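Side-chain contacts in isocitrate dehydrogenase [NAD] subunit 2 (Saccharomyces cerevisiae, PDB 3BLX), which catalyses the NAD-dependent oxidative decarboxylation of isocitrate to 2-oxoglutarate in the mitochondrial citric acid cycle and also binds mitochondrial mRNA leaders: residues B[30-33]-B[34-38]; B[121-124]-B[125-129]; B[201-204]-B[205-209]; B[305-309]-B[310-314]; B[339-342]-B[343-347]. All blocks are in the same frame, centred on the assembly; numbering follows the deposited sequence.

Interaction 1 of 5, residues B[30-33]-B[34-38]; sequences DGIG and PEISK
P34 lays its ring against the turn that leads into helix 33-45, with CD 3.2 Å from the carbonyl O of G31. That turn, D30 to G33, is of type II', and G31 holds its second position with a positive phi, as glycine commonly does there. A proline in the first turn of a helix illustrates a familiar economy, since its lack of an N-H costs no bond to a preceding turn.

E35 follows with its methylene CG 3.5 Å from I32 O; beyond CG the chain runs extended to the carboxylate, where OE2 is hydrogen-bonded to the backbone N of G289. At I36 the backbone N-H binds I32 O at 3.2 Å and makes a weak second bond to G33 O. The I36 side chain runs beside that of I32, both pointing the same way, and their CD1 atoms meet at 3.6 Å. S37 then grips G33 O twice: its N at 2.9 Å, and its OG at 3.1 Å, standing 53° out of the carbonyl plane. With OG beside its own backbone N (chi1 -59°), the buried hydroxyl is turned back to this acceptor.

The turn belongs to the loop leading from strand 22-23 into helix 33-45. Around it, I32 packs on I287 and A293 and S37 on F26 and E28, all in loops, while the helix start lies beside helix 343-352.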
# COMPACT_ATOMS: atom_id res chain seq x y z
N ASP B 30 -25.47 -34.25 -22.24
CA ASP B 30 -26.57 -33.60 -21.54
C ASP B 30 -27.08 -32.35 -22.23
O ASP B 30 -26.66 -32.03 -23.35
CB ASP B 30 -26.17 -33.31 -20.08
CG ASP B 30 -24.74 -32.83 -19.95
OD1 ASP B 30 -23.87 -33.64 -19.56
OD2 ASP B 30 -24.48 -31.64 -20.25
N GLY B 31 -27.98 -31.64 -21.56
CA GLY B 31 -28.65 -30.51 -22.18
C GLY B 31 -29.47 -31.05 -23.33
O GLY B 31 -30.30 -31.95 -23.15
N ILE B 32 -29.23 -30.52 -24.53
CA ILE B 32 -29.94 -31.00 -25.71
C ILE B 32 -29.37 -32.32 -26.17
O ILE B 32 -29.80 -32.86 -27.18
CB ILE B 32 -29.86 -29.99 -26.85
CG1 ILE B 32 -28.41 -29.72 -27.22
CG2 ILE B 32 -30.57 -28.70 -26.47
CD1 ILE B 32 -28.26 -28.82 -28.42
N GLY B 33 -28.42 -32.86 -25.42
CA GLY B 33 -27.77 -34.11 -25.77
C GLY B 33 -28.74 -35.24 -26.04
O GLY B 33 -28.78 -35.78 -27.14
N PRO B 34 -29.54 -35.61 -25.03
CA PRO B 34 -30.53 -36.68 -25.15
C PRO B 34 -31.35 -36.62 -26.45
O PRO B 34 -31.31 -37.59 -27.19
CB PRO B 34 -31.44 -36.46 -23.94
CG PRO B 34 -30.54 -35.87 -22.93
CD PRO B 34 -29.57 -35.00 -23.69
N GLU B 35 -32.05 -35.52 -26.72
CA GLU B 35 -32.95 -35.44 -27.87
C GLU B 35 -32.23 -35.44 -29.22
O GLU B 35 -32.80 -35.83 -30.23
CB GLU B 35 -33.91 -34.24 -27.78
CG GLU B 35 -33.33 -33.03 -27.05
CD GLU B 35 -34.39 -31.99 -26.67
OE1 GLU B 35 -35.48 -32.01 -27.28
OE2 GLU B 35 -34.14 -31.17 -25.77
N ILE B 36 -30.98 -35.03 -29.23
CA ILE B 36 -30.22 -35.06 -30.46
C ILE B 36 -29.67 -36.46 -30.71
O ILE B 36 -29.54 -36.89 -31.84
CB ILE B 36 -29.09 -34.04 -30.42
CG1 ILE B 36 -29.67 -32.66 -30.69
CG2 ILE B 36 -28.03 -34.34 -31.43
CD1 ILE B 36 -28.59 -31.60 -30.75
N SER B 37 -29.37 -37.18 -29.64
CA SER B 37 -28.91 -38.55 -29.80
C SER B 37 -30.07 -39.42 -30.25
O SER B 37 -29.89 -40.36 -31.02
CB SER B 37 -28.35 -39.09 -28.47
OG SER B 37 -27.27 -38.29 -28.01
N LYS B 38 -31.26 -39.09 -29.75
CA LYS B 38 -32.46 -39.87 -30.06
C LYS B 38 -32.65 -39.81 -31.56
O LYS B 38 -32.91 -40.82 -32.19
CB LYS B 38 -33.68 -39.30 -29.34
CG LYS B 38 -34.92 -40.18 -29.34
CD LYS B 38 -35.83 -39.78 -28.19
CE LYS B 38 -37.06 -40.65 -28.13
NZ LYS B 38 -38.24 -40.05 -28.79

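Interaction 2 of 5, residues B[121-124]-B[125-129]; sequences GFKT and TYENV
T124 reaches over the bend to Y126, its hydroxyl OG1 giving a hydrogen bond to the Y126 carbonyl O at 3.0 Å. The donor lies in the carbonyl plane, with a C=O...OG1 angle of 158°. A chi1 of 51° makes this possible, placing OG1 between the backbone N and the carbonyl carbon and facing the chain that returns. Here a side chain, rather than a backbone amide, pins a turn in a stretch without helix or strand. A valine in place of T124 would probably leave the Y126 carbonyl without this hydroxyl mate and the bend at T125 less firmly held.

On the exposed side K123 and E127 pass each other obliquely. The lysine, bent at chi2 and chi4, sets CE 3.8 Å from E127 OE2; NZ stays at 4.0 Å from the same oxygen, so the opposite charges probably attract without forming a salt bridge. Nearby, E127 CG lies 4.2 Å from T124 O.

The next shell fixes Y126. Its OH is hydrogen-bonded to V224 O of the neighbouring subunit 1 chain, R119 of that chain packs on both T125 and Y126, and L257 of helix 244-258 touches the tyrosine within the same chain.

The bend belongs to the long loop of an antiparallel beta hairpin, which joins neighbouring strands 109-117 and 130-136 of the central sheet and serves here also as a subunit contact.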
# COMPACT_ATOMS: atom_id res chain seq x y z
N GLY B 121 -28.54 -24.62 -50.99
CA GLY B 121 -29.90 -24.15 -50.84
C GLY B 121 -30.17 -23.29 -49.62
O GLY B 121 -31.25 -22.71 -49.49
N PHE B 122 -29.21 -23.21 -48.70
CA PHE B 122 -29.37 -22.38 -47.51
C PHE B 122 -28.48 -21.15 -47.61
O PHE B 122 -27.25 -21.25 -47.65
CB PHE B 122 -29.09 -23.17 -46.22
CG PHE B 122 -29.23 -22.35 -44.97
CD1 PHE B 122 -30.24 -21.41 -44.85
CD2 PHE B 122 -28.36 -22.54 -43.90
CE1 PHE B 122 -30.38 -20.65 -43.69
CE2 PHE B 122 -28.49 -21.78 -42.74
CZ PHE B 122 -29.49 -20.84 -42.63
N LYS B 123 -29.13 -19.98 -47.64
CA LYS B 123 -28.46 -18.71 -47.86
C LYS B 123 -27.72 -18.23 -46.61
O LYS B 123 -28.33 -17.78 -45.63
CB LYS B 123 -29.48 -17.66 -48.31
CG LYS B 123 -28.91 -16.26 -48.58
CD LYS B 123 -28.15 -16.20 -49.90
CE LYS B 123 -27.75 -14.77 -50.24
NZ LYS B 123 -26.76 -14.22 -49.26
N THR B 124 -26.40 -18.35 -46.65
CA THR B 124 -25.56 -17.78 -45.61
C THR B 124 -24.73 -16.67 -46.23
O THR B 124 -24.73 -16.48 -47.45
CB THR B 124 -24.64 -18.83 -44.98
OG1 THR B 124 -23.93 -19.54 -46.01
CG2 THR B 124 -25.45 -19.83 -44.18
N THR B 125 -24.02 -15.93 -45.39
CA THR B 125 -23.30 -14.76 -45.88
C THR B 125 -22.10 -15.10 -46.79
O THR B 125 -21.81 -14.38 -47.73
CB THR B 125 -23.00 -13.72 -44.74
OG1 THR B 125 -21.85 -12.95 -45.07
CG2 THR B 125 -22.81 -14.39 -43.40
N TYR B 126 -21.43 -16.22 -46.54
CA TYR B 126 -20.37 -16.67 -47.44
C TYR B 126 -20.87 -17.85 -48.26
O TYR B 126 -21.70 -18.61 -47.79
CB TYR B 126 -19.09 -17.05 -46.66
CG TYR B 126 -18.40 -15.86 -46.00
CD1 TYR B 126 -17.34 -15.22 -46.61
CD2 TYR B 126 -18.85 -15.36 -44.79
CE1 TYR B 126 -16.72 -14.11 -46.03
CE2 TYR B 126 -18.24 -14.25 -44.21
CZ TYR B 126 -17.18 -13.63 -44.83
OH TYR B 126 -16.61 -12.53 -44.23
N GLU B 127 -20.36 -18.01 -49.48
CA GLU B 127 -20.83 -19.09 -50.35
C GLU B 127 -19.72 -19.95 -50.91
O GLU B 127 -18.60 -19.50 -51.09
CB GLU B 127 -21.66 -18.53 -51.50
CG GLU B 127 -22.76 -17.59 -51.04
CD GLU B 127 -23.80 -17.33 -52.10
OE1 GLU B 127 -23.56 -17.70 -53.27
OE2 GLU B 127 -24.86 -16.75 -51.76
N ASN B 128 -20.07 -21.20 -51.18
CA ASN B 128 -19.15 -22.14 -51.82
C ASN B 128 -17.92 -22.42 -51.01
O ASN B 128 -16.85 -22.67 -51.56
CB ASN B 128 -18.76 -21.66 -53.22
CG ASN B 128 -19.90 -21.74 -54.19
OD1 ASN B 128 -20.24 -20.75 -54.83
ND2 ASN B 128 -20.52 -22.93 -54.30
N VAL B 129 -18.07 -22.40 -49.71
CA VAL B 129 -16.97 -22.76 -48.84
C VAL B 129 -16.97 -24.26 -48.55
O VAL B 129 -17.98 -24.84 -48.20
CB VAL B 129 -16.91 -21.86 -47.56
CG1 VAL B 129 -18.12 -20.99 -47.44
CG2 VAL B 129 -16.71 -22.69 -46.30

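Interaction 3 of 5, residues B[201-204]-B[205-209]; sequences VNVA and KELSK
V201 and K205 stand one turn apart on helix 195-208, the connecting helix of a beta-alpha-beta crossover between parallel strands 183-188 and 215-220. The pair shows how the aliphatic part of an exposed lysine can lie against a buried valine. On the sheet side V201 touches H188 and T218, while A204 meets V186 and L216. V201 is about 9 Å, side chain to side chain, from K189, which is probably critical for catalysis, as in relatives.

A different face carries V203 and L207 against I169 of helix 162-178. Between themselves these two meet only loosely, V203 CG1 and L207 CD1 being 4.5 Å apart, and the bond from L207 N to V203 O is weak. L207 CG rests 3.3 Å from V203 O.

Firmer backbone bonds run from E206 N to N202 O, at 3.2 Å, and from K205 N to V201 O, at 3.0 Å. The same V201 O has K205 CG 3.5 Å away. With CG beside the backbone N (chi1 -71°) and the rest of the chain extended, K205 runs alongside V201, pointing the same way, and brings its CE 3.8 Å from V201 CG1.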
# COMPACT_ATOMS: atom_id res chain seq x y z
N VAL B 201 7.35 -27.25 -40.24
CA VAL B 201 7.48 -27.21 -41.70
C VAL B 201 8.50 -28.23 -42.21
O VAL B 201 8.26 -28.87 -43.21
CB VAL B 201 7.87 -25.80 -42.20
CG1 VAL B 201 8.31 -25.85 -43.67
CG2 VAL B 201 6.71 -24.83 -42.03
N ASN B 202 9.63 -28.38 -41.53
CA ASN B 202 10.64 -29.36 -41.93
C ASN B 202 10.10 -30.77 -41.89
O ASN B 202 10.40 -31.56 -42.75
CB ASN B 202 11.91 -29.28 -41.07
CG ASN B 202 12.77 -28.08 -41.40
OD1 ASN B 202 12.52 -27.37 -42.37
ND2 ASN B 202 13.79 -27.85 -40.58
N VAL B 203 9.32 -31.08 -40.87
CA VAL B 203 8.72 -32.39 -40.74
C VAL B 203 7.75 -32.65 -41.89
O VAL B 203 7.61 -33.77 -42.37
CB VAL B 203 8.00 -32.49 -39.39
CG1 VAL B 203 6.91 -33.53 -39.42
CG2 VAL B 203 8.98 -32.80 -38.31
N ALA B 204 7.07 -31.59 -42.34
CA ALA B 204 6.15 -31.68 -43.45
C ALA B 204 6.87 -31.93 -44.77
O ALA B 204 6.36 -32.65 -45.63
CB ALA B 204 5.32 -30.41 -43.54
N LYS B 205 8.03 -31.32 -44.94
CA LYS B 205 8.81 -31.47 -46.17
C LYS B 205 9.44 -32.87 -46.30
O LYS B 205 9.65 -33.37 -47.40
CB LYS B 205 9.87 -30.38 -46.26
CG LYS B 205 9.28 -29.00 -46.54
CD LYS B 205 10.37 -27.95 -46.67
CE LYS B 205 9.79 -26.61 -47.08
NZ LYS B 205 10.85 -25.59 -47.36
N GLU B 206 9.71 -33.50 -45.16
CA GLU B 206 10.32 -34.82 -45.09
C GLU B 206 9.32 -35.88 -45.49
O GLU B 206 9.67 -36.91 -46.06
CB GLU B 206 10.77 -35.11 -43.65
CG GLU B 206 12.02 -35.95 -43.53
CD GLU B 206 13.29 -35.16 -43.78
OE1 GLU B 206 13.49 -34.09 -43.16
OE2 GLU B 206 14.10 -35.61 -44.62
N LEU B 207 8.05 -35.62 -45.15
CA LEU B 207 6.97 -36.55 -45.45
C LEU B 207 6.46 -36.32 -46.86
O LEU B 207 5.79 -37.18 -47.41
CB LEU B 207 5.83 -36.35 -44.48
CG LEU B 207 6.14 -36.61 -43.01
CD1 LEU B 207 4.89 -36.42 -42.17
CD2 LEU B 207 6.72 -38.01 -42.84
N SER B 208 6.79 -35.16 -47.41
CA SER B 208 6.32 -34.74 -48.72
C SER B 208 6.69 -35.78 -49.80
O SER B 208 5.92 -36.01 -50.75
CB SER B 208 6.93 -33.37 -49.05
OG SER B 208 6.38 -32.81 -50.22
N LYS B 209 7.85 -36.41 -49.61
CA LYS B 209 8.41 -37.34 -50.58
C LYS B 209 7.79 -38.72 -50.51
O LYS B 209 7.86 -39.45 -51.49
CB LYS B 209 9.94 -37.42 -50.43
CG LYS B 209 10.43 -37.86 -49.06
CD LYS B 209 11.83 -37.31 -48.82
CE LYS B 209 11.92 -35.83 -49.22
NZ LYS B 209 13.22 -35.20 -48.82

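Interaction 4 of 5, residues B[305-309]-B[310-314]; sequences MLNHM and GLTNH
L306 and L311 cross at about a right angle where helix 296-309 gives way to the next helix, and their CD1 methyls meet at 4.0 Å. Into the same spot comes M309, whose chain folds at chi3 (-54°) to bring CE 4.1 Å from L311 CD1. L306 CB lies 3.9 Å from L311 O, and its CD2 reaches the backbone of H314. I51 of strand 51-52 packs on L306, M309 and L311 alike. Cutting L306 back to an alanine would probably open a gap beside L311 CD1 and remove the touch on the H314 backbone.

The opposite character is seen at N307 and T312. Their side chains also cross at about a right angle, but the meeting is slight, N307 OD1 coming 3.9 Å from T312 CG2. T312 is exposed, and is unmodified here though it can carry a phosphate; its OG1 gives G310 O a 3.2 Å hydrogen bond from well above the carbonyl plane.

Backbone bonds end the helix: L306 O accepts from M309 N within it and, at 2.9 Å, from G310 N across the junction, with a weak bond from L311 N. G310 has positive phi, and L311 centres an inverse gamma turn. The arrangement exemplifies a helix ended by glycine at the C' position, followed at once by the N-cap of helix 312-326.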
# COMPACT_ATOMS: atom_id res chain seq x y z
N MET B 305 -18.13 -40.60 -38.96
CA MET B 305 -17.90 -41.85 -38.25
C MET B 305 -18.12 -43.06 -39.18
O MET B 305 -17.28 -43.96 -39.27
CB MET B 305 -18.80 -41.94 -37.03
CG MET B 305 -18.51 -43.14 -36.15
SD MET B 305 -19.68 -43.34 -34.82
CE MET B 305 -21.25 -43.31 -35.70
N LEU B 306 -19.26 -43.07 -39.88
CA LEU B 306 -19.54 -44.11 -40.88
C LEU B 306 -18.35 -44.25 -41.82
O LEU B 306 -17.73 -45.30 -41.91
CB LEU B 306 -20.82 -43.78 -41.65
CG LEU B 306 -22.17 -44.38 -41.21
CD1 LEU B 306 -22.14 -44.99 -39.82
CD2 LEU B 306 -23.30 -43.36 -41.34
N ASN B 307 -18.02 -43.15 -42.51
CA ASN B 307 -16.88 -43.11 -43.41
C ASN B 307 -15.58 -43.61 -42.79
O ASN B 307 -14.70 -44.09 -43.49
CB ASN B 307 -16.66 -41.70 -43.96
CG ASN B 307 -17.58 -41.38 -45.11
OD1 ASN B 307 -17.79 -42.20 -46.01
ND2 ASN B 307 -18.16 -40.18 -45.10
N HIS B 308 -15.45 -43.49 -41.48
CA HIS B 308 -14.21 -43.92 -40.84
C HIS B 308 -14.26 -45.43 -40.63
O HIS B 308 -13.22 -46.10 -40.49
CB HIS B 308 -14.00 -43.14 -39.53
CG HIS B 308 -12.85 -43.64 -38.70
ND1 HIS B 308 -13.01 -44.17 -37.44
CD2 HIS B 308 -11.52 -43.68 -38.95
CE1 HIS B 308 -11.84 -44.53 -36.95
NE2 HIS B 308 -10.92 -44.24 -37.84
N MET B 309 -15.49 -45.95 -40.64
CA MET B 309 -15.74 -47.37 -40.39
C MET B 309 -15.78 -48.17 -41.69
O MET B 309 -15.53 -49.37 -41.69
CB MET B 309 -17.03 -47.55 -39.59
CG MET B 309 -16.88 -47.21 -38.11
SD MET B 309 -18.36 -47.50 -37.13
CE MET B 309 -19.55 -46.56 -38.07
N GLY B 310 -16.07 -47.50 -42.81
CA GLY B 310 -16.10 -48.16 -44.10
C GLY B 310 -17.50 -48.28 -44.70
O GLY B 310 -17.66 -48.64 -45.86
N LEU B 311 -18.51 -47.98 -43.89
CA LEU B 311 -19.89 -47.98 -44.34
C LEU B 311 -20.18 -46.77 -45.23
O LEU B 311 -21.05 -45.96 -44.92
CB LEU B 311 -20.83 -47.97 -43.14
CG LEU B 311 -20.44 -48.90 -41.99
CD1 LEU B 311 -21.46 -48.80 -40.86
CD2 LEU B 311 -20.31 -50.35 -42.45
N THR B 312 -19.44 -46.66 -46.33
CA THR B 312 -19.56 -45.55 -47.27
C THR B 312 -20.96 -45.40 -47.86
O THR B 312 -21.44 -44.28 -48.08
CB THR B 312 -18.56 -45.71 -48.45
OG1 THR B 312 -17.31 -46.22 -47.98
CG2 THR B 312 -18.34 -44.37 -49.17
N ASN B 313 -21.62 -46.53 -48.13
CA ASN B 313 -22.95 -46.51 -48.74
C ASN B 313 -23.95 -45.84 -47.81
O ASN B 313 -24.70 -44.94 -48.21
CB ASN B 313 -23.40 -47.93 -49.10
CG ASN B 313 -22.49 -48.58 -50.13
OD1 ASN B 313 -22.06 -47.94 -51.10
ND2 ASN B 313 -22.20 -49.87 -49.93
N HIS B 314 -23.95 -46.29 -46.57
CA HIS B 314 -24.80 -45.70 -45.55
C HIS B 314 -24.40 -44.23 -45.28
O HIS B 314 -25.26 -43.38 -45.04
CB HIS B 314 -24.76 -46.54 -44.27
CG HIS B 314 -25.23 -47.95 -44.46
ND1 HIS B 314 -26.56 -48.31 -44.43
CD2 HIS B 314 -24.54 -49.10 -44.65
CE1 HIS B 314 -26.67 -49.61 -44.60
NE2 HIS B 314 -25.46 -50.12 -44.74

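Interaction 5 of 5, residues B[339-342]-B[343-347]; sequences GTAT and TSSFT
T342 and S345 form one half of a capping box at the start of helix 343-352: the side chain of the third helical residue, S345, accepts from the backbone N of the N-cap residue, T342. The bond from T342 N to S345 OG is 2.9 Å long and almost straight, at 173°. A chi1 of 85° swings OG between the serine's own backbone N and carbonyl carbon, which turns it back to the incoming chain.

The reciprocal half is missing, because the T342 hydroxyl makes no capping bond. OG1 stands opposite the backbone N (chi1 -157°) and is hydrogen-bonded instead to D291 O. The same aspartate also serves the first turn, its OD1 hydrogen-bonded to S344 OG, and its backbone bonds to that of T343; one loop residue thus satisfies several polar groups at this helix end. Upstream, T340 and A341 make backbone bonds to N332.

T342 O is taken by F346 N at 2.8 Å, which begins the regular helical pattern. The S345 hydroxyl also has an apolar neighbour across the contact, A341, whose CB lies 3.3 Å from S345 OG.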
# COMPACT_ATOMS: atom_id res chain seq x y z
N GLY B 339 -35.78 -21.04 -39.09
CA GLY B 339 -36.70 -22.06 -39.57
C GLY B 339 -37.85 -22.23 -38.59
O GLY B 339 -37.97 -21.49 -37.61
N THR B 340 -38.69 -23.21 -38.84
CA THR B 340 -39.92 -23.36 -38.06
C THR B 340 -40.08 -24.78 -37.53
O THR B 340 -40.89 -25.02 -36.63
CB THR B 340 -41.15 -22.98 -38.90
OG1 THR B 340 -41.16 -23.76 -40.10
CG2 THR B 340 -41.12 -21.49 -39.26
N ALA B 341 -39.32 -25.71 -38.09
CA ALA B 341 -39.42 -27.11 -37.70
C ALA B 341 -38.99 -27.38 -36.27
O ALA B 341 -38.42 -26.52 -35.59
CB ALA B 341 -38.62 -27.99 -38.63
N THR B 342 -39.28 -28.59 -35.83
CA THR B 342 -38.97 -29.02 -34.49
C THR B 342 -38.02 -30.19 -34.61
O THR B 342 -37.92 -30.78 -35.68
CB THR B 342 -40.24 -29.49 -33.78
OG1 THR B 342 -40.06 -29.38 -32.36
CG2 THR B 342 -40.58 -30.92 -34.16
N THR B 343 -37.31 -30.53 -33.53
CA THR B 343 -36.31 -31.59 -33.64
C THR B 343 -36.95 -32.93 -34.03
O THR B 343 -36.31 -33.75 -34.67
CB THR B 343 -35.35 -31.65 -32.40
OG1 THR B 343 -34.54 -32.84 -32.43
CG2 THR B 343 -36.11 -31.61 -31.13
N SER B 344 -38.21 -33.12 -33.68
CA SER B 344 -38.96 -34.31 -34.09
C SER B 344 -39.38 -34.25 -35.55
O SER B 344 -39.19 -35.20 -36.31
CB SER B 344 -40.21 -34.49 -33.23
OG SER B 344 -39.87 -34.67 -31.88
N SER B 345 -39.97 -33.12 -35.94
CA SER B 345 -40.44 -32.97 -37.31
C SER B 345 -39.27 -33.01 -38.29
O SER B 345 -39.42 -33.44 -39.42
CB SER B 345 -41.22 -31.67 -37.45
OG SER B 345 -40.36 -30.59 -37.70
N PHE B 346 -38.11 -32.55 -37.85
CA PHE B 346 -36.90 -32.58 -38.66
C PHE B 346 -36.43 -34.02 -38.87
O PHE B 346 -36.10 -34.41 -39.99
CB PHE B 346 -35.80 -31.75 -38.00
CG PHE B 346 -34.56 -31.55 -38.84
CD1 PHE B 346 -34.36 -30.37 -39.54
CD2 PHE B 346 -33.57 -32.53 -38.91
CE1 PHE B 346 -33.22 -30.18 -40.30
CE2 PHE B 346 -32.43 -32.34 -39.67
CZ PHE B 346 -32.26 -31.17 -40.37
N THR B 347 -36.41 -34.82 -37.81
CA THR B 347 -35.84 -36.16 -37.89
C THR B 347 -36.53 -37.03 -38.94
O THR B 347 -35.86 -37.73 -39.70
CB THR B 347 -35.83 -36.90 -36.53
OG1 THR B 347 -37.17 -37.16 -36.09
CG2 THR B 347 -35.14 -36.06 -35.50

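From the N terminus the five contacts follow one another in series; each is local, and none nests in or crosses another. Interaction 1 closes the turn before helix 33-45, interaction 2 a bend in the loop from strand 109-117 to strand 130-136. Interaction 3 lies within a crossover helix, about 42 Å from interaction 1, centre to centre, on the opposite side of the chain's centre. Interaction 4 joins two successive helices, and interaction 5 starts the last one. Chain-distant 30-38 and 339-347 touch, E35 OE1 lying 3.9 Å from T343 CG2, so the first and last helices meet. Interaction 2 comes within about 7 Å of interaction 5, nearest atoms, without touching.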